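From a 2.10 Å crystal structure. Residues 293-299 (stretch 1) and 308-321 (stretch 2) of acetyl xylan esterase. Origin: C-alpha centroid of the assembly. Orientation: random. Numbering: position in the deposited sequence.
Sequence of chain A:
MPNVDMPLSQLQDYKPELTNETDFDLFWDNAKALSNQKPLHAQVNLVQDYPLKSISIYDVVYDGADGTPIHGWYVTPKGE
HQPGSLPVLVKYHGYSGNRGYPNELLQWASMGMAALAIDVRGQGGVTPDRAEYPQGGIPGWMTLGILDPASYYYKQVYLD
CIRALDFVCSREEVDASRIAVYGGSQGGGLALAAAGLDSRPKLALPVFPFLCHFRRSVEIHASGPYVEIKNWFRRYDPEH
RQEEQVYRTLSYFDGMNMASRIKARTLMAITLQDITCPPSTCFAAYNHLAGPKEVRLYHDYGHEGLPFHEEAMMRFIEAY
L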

# COMPACT_ATOMS: atom_id res chain seq x y z
N LYS A 293 -26.69 -26.75 -16.43
CA LYS A 293 -25.92 -25.78 -15.71
C LYS A 293 -26.43 -24.38 -15.90
O LYS A 293 -27.05 -24.07 -16.93
CB LYS A 293 -24.50 -25.80 -16.21
CG LYS A 293 -24.37 -25.45 -17.70
CD LYS A 293 -22.90 -25.53 -18.11
CE LYS A 293 -22.65 -24.84 -19.44
NZ LYS A 293 -22.43 -25.85 -20.46
N GLU A 294 -26.10 -23.54 -14.93
CA GLU A 294 -26.55 -22.15 -14.87
C GLU A 294 -25.46 -21.44 -14.19
O GLU A 294 -24.86 -22.02 -13.34
CB GLU A 294 -27.77 -22.00 -13.97
CG GLU A 294 -29.07 -22.41 -14.58
CD GLU A 294 -30.22 -22.35 -13.56
OE1 GLU A 294 -30.99 -23.35 -13.51
OE2 GLU A 294 -30.37 -21.33 -12.81
N VAL A 295 -25.27 -20.18 -14.50
CA VAL A 295 -24.18 -19.38 -13.98
C VAL A 295 -24.75 -18.06 -13.42
O VAL A 295 -25.73 -17.59 -13.93
CB VAL A 295 -23.09 -19.18 -15.04
CG1 VAL A 295 -23.57 -18.32 -16.23
CG2 VAL A 295 -21.82 -18.63 -14.40
N ARG A 296 -24.23 -17.56 -12.29
CA ARG A 296 -24.51 -16.16 -11.89
C ARG A 296 -23.18 -15.37 -12.02
O ARG A 296 -22.20 -15.72 -11.39
CB ARG A 296 -25.03 -16.08 -10.48
CG ARG A 296 -26.33 -16.83 -10.18
CD ARG A 296 -27.55 -16.27 -10.90
NE ARG A 296 -28.77 -17.08 -10.73
CZ ARG A 296 -29.18 -18.08 -11.52
NH1 ARG A 296 -28.49 -18.43 -12.61
NH2 ARG A 296 -30.32 -18.74 -11.24
N LEU A 297 -23.16 -14.31 -12.83
CA LEU A 297 -21.98 -13.42 -13.04
C LEU A 297 -22.16 -12.15 -12.25
O LEU A 297 -23.06 -11.37 -12.52
CB LEU A 297 -21.86 -13.07 -14.52
CG LEU A 297 -22.01 -14.24 -15.50
CD1 LEU A 297 -22.21 -13.76 -16.93
CD2 LEU A 297 -20.77 -15.09 -15.39
N TYR A 298 -21.37 -11.99 -11.21
CA TYR A 298 -21.31 -10.78 -10.40
C TYR A 298 -20.15 -9.91 -10.95
O TYR A 298 -18.96 -10.12 -10.63
CB TYR A 298 -21.20 -11.16 -8.92
CG TYR A 298 -22.36 -12.03 -8.50
CD1 TYR A 298 -23.67 -11.59 -8.70
CD2 TYR A 298 -22.17 -13.28 -7.91
CE1 TYR A 298 -24.78 -12.38 -8.33
CE2 TYR A 298 -23.29 -14.07 -7.54
CZ TYR A 298 -24.59 -13.61 -7.75
OH TYR A 298 -25.69 -14.38 -7.44
N HIS A 299 -20.51 -8.95 -11.80
CA HIS A 299 -19.52 -8.13 -12.56
C HIS A 299 -18.46 -7.34 -11.72
O HIS A 299 -17.26 -7.33 -12.09
CB HIS A 299 -20.22 -7.20 -13.57
CG HIS A 299 -20.99 -7.92 -14.65
ND1 HIS A 299 -22.16 -8.64 -14.39
CD2 HIS A 299 -20.78 -8.02 -15.98
CE1 HIS A 299 -22.61 -9.16 -15.52
NE2 HIS A 299 -21.80 -8.81 -16.50
N PHE A 308 -26.30 -11.46 -1.58
CA PHE A 308 -27.32 -11.81 -2.65
C PHE A 308 -27.31 -13.23 -3.19
O PHE A 308 -28.33 -13.68 -3.74
CB PHE A 308 -27.15 -10.90 -3.89
CG PHE A 308 -25.71 -10.52 -4.14
CD1 PHE A 308 -24.87 -11.33 -4.90
CD2 PHE A 308 -25.16 -9.39 -3.53
CE1 PHE A 308 -23.52 -10.99 -5.09
CE2 PHE A 308 -23.83 -9.06 -3.69
CZ PHE A 308 -23.00 -9.87 -4.49
N HIS A 309 -26.18 -13.94 -3.07
CA HIS A 309 -26.08 -15.27 -3.68
C HIS A 309 -26.90 -16.30 -2.92
O HIS A 309 -27.38 -17.26 -3.51
CB HIS A 309 -24.64 -15.77 -3.86
CG HIS A 309 -24.57 -16.92 -4.82
ND1 HIS A 309 -25.03 -16.83 -6.12
CD2 HIS A 309 -24.17 -18.21 -4.65
CE1 HIS A 309 -24.92 -18.01 -6.71
NE2 HIS A 309 -24.42 -18.87 -5.83
N GLU A 310 -27.07 -16.08 -1.62
CA GLU A 310 -27.72 -17.03 -0.76
C GLU A 310 -29.13 -17.31 -1.23
O GLU A 310 -29.53 -18.47 -1.38
CB GLU A 310 -27.69 -16.53 0.69
CG GLU A 310 -27.56 -17.65 1.70
CD GLU A 310 -26.15 -18.22 1.82
OE1 GLU A 310 -25.33 -18.05 0.89
OE2 GLU A 310 -25.85 -18.84 2.86
N GLU A 311 -29.86 -16.23 -1.48
CA GLU A 311 -31.15 -16.29 -2.11
C GLU A 311 -31.16 -17.00 -3.47
O GLU A 311 -32.09 -17.70 -3.78
CB GLU A 311 -31.68 -14.87 -2.35
CG GLU A 311 -33.13 -14.81 -2.87
CD GLU A 311 -33.71 -13.39 -2.91
OE1 GLU A 311 -34.45 -13.11 -3.91
OE2 GLU A 311 -33.45 -12.58 -1.96
N ALA A 312 -30.18 -16.73 -4.31
CA ALA A 312 -30.10 -17.36 -5.62
C ALA A 312 -30.01 -18.91 -5.47
O ALA A 312 -30.60 -19.65 -6.25
CB ALA A 312 -28.89 -16.81 -6.38
N MET A 313 -29.26 -19.38 -4.45
CA MET A 313 -29.07 -20.81 -4.18
C MET A 313 -30.34 -21.45 -3.60
O MET A 313 -30.77 -22.52 -4.04
CB MET A 313 -27.92 -21.04 -3.25
CG MET A 313 -26.61 -20.70 -3.89
SD MET A 313 -25.30 -21.13 -2.76
CE MET A 313 -25.32 -19.83 -1.53
N MET A 314 -30.97 -20.74 -2.69
CA MET A 314 -32.28 -21.12 -2.16
C MET A 314 -33.28 -21.36 -3.25
O MET A 314 -33.86 -22.42 -3.25
CB MET A 314 -32.78 -20.13 -1.12
CG MET A 314 -31.94 -20.14 0.15
SD MET A 314 -32.48 -18.81 1.24
CE MET A 314 -31.13 -18.65 2.42
N ARG A 315 -33.45 -20.44 -4.20
CA ARG A 315 -34.39 -20.63 -5.35
C ARG A 315 -34.05 -21.84 -6.23
O ARG A 315 -34.92 -22.57 -6.66
CB ARG A 315 -34.40 -19.41 -6.27
CG ARG A 315 -34.99 -18.15 -5.67
CD ARG A 315 -35.20 -17.04 -6.70
NE ARG A 315 -35.69 -15.84 -6.01
CZ ARG A 315 -36.97 -15.57 -5.70
NH1 ARG A 315 -37.98 -16.39 -6.03
NH2 ARG A 315 -37.24 -14.44 -5.04
N PHE A 316 -32.77 -22.00 -6.52
CA PHE A 316 -32.25 -23.14 -7.24
C PHE A 316 -32.54 -24.47 -6.55
O PHE A 316 -33.05 -25.41 -7.19
CB PHE A 316 -30.74 -22.93 -7.40
CG PHE A 316 -30.08 -23.97 -8.25
CD1 PHE A 316 -30.25 -23.96 -9.62
CD2 PHE A 316 -29.24 -24.90 -7.68
CE1 PHE A 316 -29.65 -24.94 -10.43
CE2 PHE A 316 -28.61 -25.83 -8.45
CZ PHE A 316 -28.82 -25.85 -9.83
N ILE A 317 -32.21 -24.54 -5.26
CA ILE A 317 -32.50 -25.70 -4.43
C ILE A 317 -34.00 -25.99 -4.34
O ILE A 317 -34.42 -27.14 -4.52
CB ILE A 317 -31.84 -25.56 -3.05
CG1 ILE A 317 -30.35 -25.87 -3.23
CG2 ILE A 317 -32.50 -26.52 -2.03
CD1 ILE A 317 -29.48 -25.39 -2.11
N GLU A 318 -34.80 -24.96 -4.08
CA GLU A 318 -36.26 -25.13 -4.02
C GLU A 318 -36.82 -25.62 -5.32
O GLU A 318 -37.74 -26.41 -5.32
CB GLU A 318 -36.98 -23.84 -3.58
CG GLU A 318 -37.26 -23.74 -2.09
CD GLU A 318 -38.71 -24.08 -1.79
OE1 GLU A 318 -39.57 -23.19 -2.03
OE2 GLU A 318 -38.98 -25.22 -1.34
N ALA A 319 -36.30 -25.12 -6.45
CA ALA A 319 -36.80 -25.57 -7.74
C ALA A 319 -36.46 -26.96 -8.16
O ALA A 319 -37.23 -27.59 -8.88
CB ALA A 319 -36.36 -24.60 -8.84
N TYR A 320 -35.26 -27.42 -7.83
CA TYR A 320 -34.68 -28.62 -8.48
C TYR A 320 -34.29 -29.77 -7.55
O TYR A 320 -34.15 -30.88 -8.03
CB TYR A 320 -33.44 -28.24 -9.33
CG TYR A 320 -33.76 -27.31 -10.51
CD1 TYR A 320 -34.49 -27.77 -11.60
CD2 TYR A 320 -33.30 -25.98 -10.53
CE1 TYR A 320 -34.79 -26.93 -12.68
CE2 TYR A 320 -33.60 -25.13 -11.59
CZ TYR A 320 -34.35 -25.61 -12.65
OH TYR A 320 -34.64 -24.78 -13.68
N LEU A 321 -34.05 -29.52 -6.26
CA LEU A 321 -33.63 -30.60 -5.37
C LEU A 321 -34.91 -31.29 -4.89
O LEU A 321 -35.16 -32.43 -5.30
CB LEU A 321 -32.88 -30.08 -4.17
CG LEU A 321 -32.22 -31.11 -3.23
CD1 LEU A 321 -31.10 -31.81 -3.93
CD2 LEU A 321 -31.73 -30.47 -1.94
O HOH W 1 -33.28 -22.64 -13.91
O HOH W 2 -31.49 -19.26 -8.80

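A β-strand and an α-helix that pack side by side often meet through few residues, because a strand offers only every second side chain to one side and a helix roughly every third or fourth. The pairing of strand 293-298 with the helix that ends at Y320 in acetyl xylan esterase illustrates the principle. The two elements run nearly antiparallel, at 167°, and their axes come no closer than 11.0 Å. Across that gap E294, R296 and Y298 direct their CA-to-CB bonds toward the helix, while K293 and V295 point away and add nothing to the contact. The helix answers with A312, F316 and Y320, spaced four residues apart, together with F308 and H309 near its beginning. The total surface buried is modest, 332 Å², and side chains must span most of the distance.

Y298 covers the most surface. Its side chain, with chi1 in the m well, carries the ring to F308 and H309, which meet it in different ways. F308 turns its edge toward the tyrosine face, with ring centroids 4.7 Å apart and planes at 60°; CE1 of Y298 lies 3.6 Å from CD1 of F308. Such an arrangement sets the slightly positive rim of one ring against the electron-rich face of the other. The hydroxyl, at the ring's edge, forms a hydrogen bond with the imidazole, OH of Y298 being 2.9 Å from ND1 of H309. Tyrosine suits this buried site because one side chain supplies both an apolar face and a polar tip, and histidine supplies a ring nitrogen to satisfy that tip.

E294, second in covered area, works at the other end of the strand. Its carboxylate reaches the aromatic side chains of F316 and Y320: OE1 of E294 is 3.7 Å from CE1 of F316, where it lies near the plane at the ring's edge, and 3.7 Å from CE2 of Y320. An approach at the edge of phenylalanine brings the negative oxygen to the ring's C-H rim rather than its π cloud. A water extends the link, lying 2.4 Å from OE1 of E294, to which it donates, and 2.5 Å from OH of Y320.

Between these ends lies R296. Its aliphatic portion packs at the edge of the histidine ring, CG of R296 being 3.9 Å from CE1 of H309, and its chain, with chi1 and chi2 both m, extends sideways from the strand and somewhat back toward E294. There NH2 of R296 forms a salt bridge with OE2 of E294 at 3.0 Å, while NH1 of R296 donates to O of V295 at 3.2 Å. Charge is thus balanced within the strand. The small side chain of A312 lies alongside, with its CB 4.4 Å from NE of R296 and 4.2 Å from OH of Y298. A second water accepts from NH2 of R296 at 2.8 Å and donates to O of A312 at 2.7 Å, tying the guanidinium to the helix backbone.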